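Translation initiation factor eIF-2B (Pyrococcus horikoshii, PDB 1VB5) is the regulatory subunit of archaeal initiation factor 2B and probably takes part in exchanging GDP for GTP on initiation factor 2. Local coordinates at residues D111-I125 / M171-G184. Numbering follows the deposited sequence.
Sequences DVIITHSFSSTVLEI and MGLFCREASIAIVG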
# COMPACT_ATOMS: atom_id res chain seq x y z
N ASP B 111 -18.84 -9.45 -12.21
CA ASP B 111 -18.13 -8.74 -11.15
C ASP B 111 -16.61 -8.76 -11.32
O ASP B 111 -16.04 -9.67 -11.93
CB ASP B 111 -18.41 -9.38 -9.78
CG ASP B 111 -19.51 -8.67 -9.00
OD1 ASP B 111 -19.71 -7.44 -9.17
OD2 ASP B 111 -20.17 -9.34 -8.18
N VAL B 112 -15.97 -7.73 -10.78
CA VAL B 112 -14.52 -7.65 -10.76
C VAL B 112 -14.29 -7.46 -9.26
O VAL B 112 -14.56 -6.39 -8.72
CB VAL B 112 -13.97 -6.45 -11.54
CG1 VAL B 112 -12.47 -6.32 -11.28
CG2 VAL B 112 -14.23 -6.65 -13.04
N ILE B 113 -13.94 -8.51 -8.61
CA ILE B 113 -13.72 -8.52 -7.17
C ILE B 113 -12.30 -8.14 -6.77
O ILE B 113 -11.33 -8.72 -7.26
CB ILE B 113 -14.02 -9.91 -6.58
CG1 ILE B 113 -15.41 -10.39 -7.03
CG2 ILE B 113 -13.94 -9.88 -5.06
CD1 ILE B 113 -15.67 -11.87 -6.74
N ILE B 114 -12.16 -7.16 -5.88
CA ILE B 114 -10.84 -6.76 -5.42
C ILE B 114 -10.73 -7.18 -3.97
O ILE B 114 -11.70 -7.08 -3.21
CB ILE B 114 -10.60 -5.24 -5.56
CG1 ILE B 114 -9.15 -4.90 -5.19
CG2 ILE B 114 -11.55 -4.47 -4.65
CD1 ILE B 114 -8.71 -3.51 -5.62
N THR B 115 -9.56 -7.68 -3.59
CA THR B 115 -9.34 -8.12 -2.22
C THR B 115 -7.91 -7.81 -1.81
O THR B 115 -7.11 -7.36 -2.64
CB THR B 115 -9.62 -9.66 -2.08
OG1 THR B 115 -9.61 -10.02 -0.69
CG2 THR B 115 -8.57 -10.47 -2.83
N HIS B 116 -7.59 -8.04 -0.55
CA HIS B 116 -6.27 -7.75 -0.00
C HIS B 116 -5.87 -8.87 0.94
O HIS B 116 -6.71 -9.45 1.62
CB HIS B 116 -6.32 -6.39 0.73
CG HIS B 116 -5.06 -6.03 1.45
ND1 HIS B 116 -3.83 -5.96 0.82
CD2 HIS B 116 -4.84 -5.68 2.74
CE1 HIS B 116 -2.91 -5.60 1.70
NE2 HIS B 116 -3.49 -5.42 2.87
N SER B 117 -4.58 -9.20 0.96
CA SER B 117 -4.03 -10.25 1.80
C SER B 117 -4.65 -11.63 1.48
O SER B 117 -5.24 -11.82 0.42
CB SER B 117 -4.26 -9.91 3.27
OG SER B 117 -3.54 -10.79 4.12
N PHE B 118 -4.49 -12.58 2.40
CA PHE B 118 -5.03 -13.92 2.21
C PHE B 118 -6.02 -14.31 3.30
O PHE B 118 -5.75 -14.14 4.49
CB PHE B 118 -3.91 -14.97 2.18
CG PHE B 118 -4.41 -16.40 2.07
CD1 PHE B 118 -4.95 -16.87 0.88
CD2 PHE B 118 -4.40 -17.24 3.18
CE1 PHE B 118 -5.47 -18.16 0.78
CE2 PHE B 118 -4.93 -18.54 3.11
CZ PHE B 118 -5.46 -19.00 1.90
N SER B 119 -7.17 -14.82 2.87
CA SER B 119 -8.22 -15.26 3.78
C SER B 119 -8.84 -16.52 3.19
O SER B 119 -9.42 -16.47 2.11
CB SER B 119 -9.29 -14.18 3.90
OG SER B 119 -10.49 -14.72 4.44
N SER B 120 -8.71 -17.65 3.89
CA SER B 120 -9.27 -18.90 3.40
C SER B 120 -10.78 -18.78 3.21
O SER B 120 -11.36 -19.43 2.35
CB SER B 120 -8.94 -20.06 4.35
OG SER B 120 -9.17 -19.70 5.70
N THR B 121 -11.40 -17.92 4.00
CA THR B 121 -12.84 -17.71 3.92
C THR B 121 -13.20 -16.99 2.62
O THR B 121 -14.12 -17.39 1.91
CB THR B 121 -13.35 -16.90 5.13
OG1 THR B 121 -13.13 -17.66 6.33
CG2 THR B 121 -14.83 -16.58 5.00
N VAL B 122 -12.47 -15.92 2.31
CA VAL B 122 -12.74 -15.18 1.08
C VAL B 122 -12.47 -16.10 -0.11
O VAL B 122 -13.19 -16.07 -1.10
CB VAL B 122 -11.85 -13.92 0.97
CG1 VAL B 122 -12.02 -13.27 -0.41
CG2 VAL B 122 -12.23 -12.93 2.06
N LEU B 123 -11.43 -16.92 0.01
CA LEU B 123 -11.08 -17.87 -1.04
C LEU B 123 -12.21 -18.87 -1.30
O LEU B 123 -12.54 -19.16 -2.45
CB LEU B 123 -9.79 -18.62 -0.67
CG LEU B 123 -9.38 -19.76 -1.61
CD1 LEU B 123 -9.24 -19.25 -3.04
CD2 LEU B 123 -8.07 -20.38 -1.13
N GLU B 124 -12.83 -19.39 -0.24
CA GLU B 124 -13.92 -20.34 -0.43
C GLU B 124 -15.16 -19.66 -0.98
O GLU B 124 -15.97 -20.29 -1.68
CB GLU B 124 -14.25 -21.07 0.88
CG GLU B 124 -13.22 -22.13 1.23
CD GLU B 124 -12.86 -23.02 0.05
OE1 GLU B 124 -13.78 -23.58 -0.58
OE2 GLU B 124 -11.65 -23.17 -0.25
N ILE B 125 -15.33 -18.37 -0.68
CA ILE B 125 -16.46 -17.62 -1.21
C ILE B 125 -16.28 -17.55 -2.72
O ILE B 125 -17.20 -17.81 -3.49
CB ILE B 125 -16.51 -16.17 -0.67
CG1 ILE B 125 -16.90 -16.17 0.82
CG2 ILE B 125 -17.51 -15.34 -1.47
CD1 ILE B 125 -16.95 -14.78 1.44
N MET B 171 -3.80 -0.19 -4.78
CA MET B 171 -5.20 -0.42 -4.42
C MET B 171 -6.14 0.71 -4.81
O MET B 171 -7.28 0.47 -5.20
CB MET B 171 -5.33 -0.70 -2.92
CG MET B 171 -4.71 -2.02 -2.51
SD MET B 171 -5.10 -2.50 -0.82
CE MET B 171 -4.22 -1.24 0.14
N GLY B 172 -5.67 1.95 -4.71
CA GLY B 172 -6.49 3.09 -5.08
C GLY B 172 -6.73 3.18 -6.58
O GLY B 172 -7.81 3.59 -7.02
N LEU B 173 -5.74 2.80 -7.37
CA LEU B 173 -5.89 2.83 -8.82
C LEU B 173 -6.86 1.75 -9.29
O LEU B 173 -7.56 1.93 -10.28
CB LEU B 173 -4.54 2.60 -9.51
CG LEU B 173 -3.54 3.75 -9.46
CD1 LEU B 173 -2.15 3.21 -9.74
CD2 LEU B 173 -3.95 4.82 -10.49
N PHE B 174 -6.90 0.64 -8.58
CA PHE B 174 -7.80 -0.43 -8.98
C PHE B 174 -9.19 -0.56 -8.34
O PHE B 174 -10.02 -1.28 -8.91
CB PHE B 174 -7.07 -1.78 -8.91
CG PHE B 174 -6.00 -1.95 -9.97
CD1 PHE B 174 -4.73 -1.42 -9.79
CD2 PHE B 174 -6.29 -2.61 -11.16
CE1 PHE B 174 -3.75 -1.55 -10.77
CE2 PHE B 174 -5.32 -2.74 -12.16
CZ PHE B 174 -4.04 -2.21 -11.96
N CYS B 175 -9.49 0.10 -7.21
CA CYS B 175 -10.87 -0.02 -6.66
C CYS B 175 -11.71 0.45 -7.85
O CYS B 175 -12.76 -0.12 -8.14
CB CYS B 175 -11.17 0.90 -5.43
SG CYS B 175 -10.94 0.28 -3.70
N ARG B 176 -11.21 1.47 -8.54
CA ARG B 176 -11.86 2.06 -9.71
C ARG B 176 -12.39 1.02 -10.71
O ARG B 176 -13.50 1.16 -11.22
CB ARG B 176 -10.88 2.99 -10.43
CG ARG B 176 -10.87 4.42 -9.91
CD ARG B 176 -9.58 5.16 -10.21
NE ARG B 176 -9.11 4.96 -11.58
CZ ARG B 176 -8.11 5.64 -12.14
NH1 ARG B 176 -7.48 6.59 -11.45
NH2 ARG B 176 -7.74 5.39 -13.39
N GLU B 177 -11.59 -0.00 -10.98
CA GLU B 177 -11.97 -1.05 -11.93
C GLU B 177 -12.89 -2.09 -11.30
O GLU B 177 -13.67 -2.74 -11.99
CB GLU B 177 -10.72 -1.75 -12.46
CG GLU B 177 -9.59 -0.80 -12.86
CD GLU B 177 -9.91 0.01 -14.11
OE1 GLU B 177 -9.15 0.95 -14.41
OE2 GLU B 177 -10.92 -0.30 -14.78
N ALA B 178 -12.80 -2.24 -9.98
CA ALA B 178 -13.60 -3.23 -9.27
C ALA B 178 -15.07 -2.84 -9.21
O ALA B 178 -15.40 -1.66 -9.34
CB ALA B 178 -13.06 -3.42 -7.86
N SER B 179 -15.93 -3.83 -9.01
CA SER B 179 -17.36 -3.59 -8.89
C SER B 179 -17.78 -3.93 -7.46
O SER B 179 -18.88 -3.61 -7.02
CB SER B 179 -18.14 -4.46 -9.87
OG SER B 179 -17.94 -5.83 -9.58
N ILE B 180 -16.88 -4.61 -6.75
CA ILE B 180 -17.14 -5.00 -5.37
C ILE B 180 -15.85 -5.45 -4.70
O ILE B 180 -14.96 -6.00 -5.34
CB ILE B 180 -18.18 -6.15 -5.31
CG1 ILE B 180 -18.49 -6.50 -3.85
CG2 ILE B 180 -17.67 -7.38 -6.04
CD1 ILE B 180 -19.68 -7.45 -3.70
N ALA B 181 -15.75 -5.19 -3.40
CA ALA B 181 -14.58 -5.56 -2.63
C ALA B 181 -15.00 -6.55 -1.54
O ALA B 181 -16.04 -6.38 -0.90
CB ALA B 181 -13.96 -4.31 -1.99
N ILE B 182 -14.18 -7.58 -1.35
CA ILE B 182 -14.44 -8.60 -0.35
C ILE B 182 -13.14 -8.96 0.35
O ILE B 182 -12.23 -9.49 -0.28
CB ILE B 182 -15.03 -9.88 -0.98
CG1 ILE B 182 -16.36 -9.57 -1.67
CG2 ILE B 182 -15.26 -10.94 0.10
CD1 ILE B 182 -17.02 -10.78 -2.33
N VAL B 183 -13.04 -8.65 1.64
CA VAL B 183 -11.85 -8.97 2.40
C VAL B 183 -12.25 -9.79 3.62
O VAL B 183 -13.43 -9.86 3.98
CB VAL B 183 -11.11 -7.69 2.88
CG1 VAL B 183 -10.73 -6.83 1.68
CG2 VAL B 183 -11.99 -6.90 3.85
N GLY B 184 -11.27 -10.43 4.24
CA GLY B 184 -11.54 -11.23 5.42
C GLY B 184 -11.42 -10.36 6.66
O GLY B 184 -11.52 -9.13 6.57
O HOH W 1 -8.36 -10.00 3.84
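Ile114 carries the dense half of this contact, its two branches parting to reach different partners. CG2 lodges against Ala181 CB at 3.6 Å and also meets the methyl of Ala178, while CG1, anti to the backbone N (chi1 -174°), extends CD1 to Phe174 CB and Cys175 N. Farther along the same side, the sulfur of Met171 sits over a face of the His116 ring, 4.4 Å from its centroid, in a Met-aromatic contact; His116 ND1 is hydrogen-bonded to Thr141. On the other sheet face, Ile113 and Ile180 run side by side, and Ile182 turns CG2 to Val122 CG1 of helix 120-131. The two strands are parallel neighbours in a Rossmann-like alpha/beta sheet of order 163-166, 136-141, 111-115, 180-183, 214-217, with helices covering both faces: the chain lays three strands outward, starting with 111-115, then returns past it to place 180-183 on its other side. Their backbones are joined by Ile114 N to Ile180 O (3.1 Å) and Ile182 N to Ile114 O. Beyond these bonds Thr115 swings OG1 anti to its N and donates to Ile182 O at 2.7 Å, in the carbonyl plane. A water then bridges His116 O and Gly184 N, and Ser119 N-caps the helix by accepting from Val122 N. The opposite end of the strands is more open and polar. There Ser179 N donates to Val112 O (2.9 Å), and Ser179 OG accepts from Val112 N at 3.0 Å and 166° while donating to Asp111 OD1, a bond whose modelled 2.4 Å is doubtfully short. Replacing Asp111 with an alanine would probably leave the Ser179 hydroxyl without its acceptor and freer to turn away from Val112 N. The carboxylate's second oxygen, OD2, accepts from Asp108 N, and Ile180 CG2 packs against Asp111 CG at 3.7 Å.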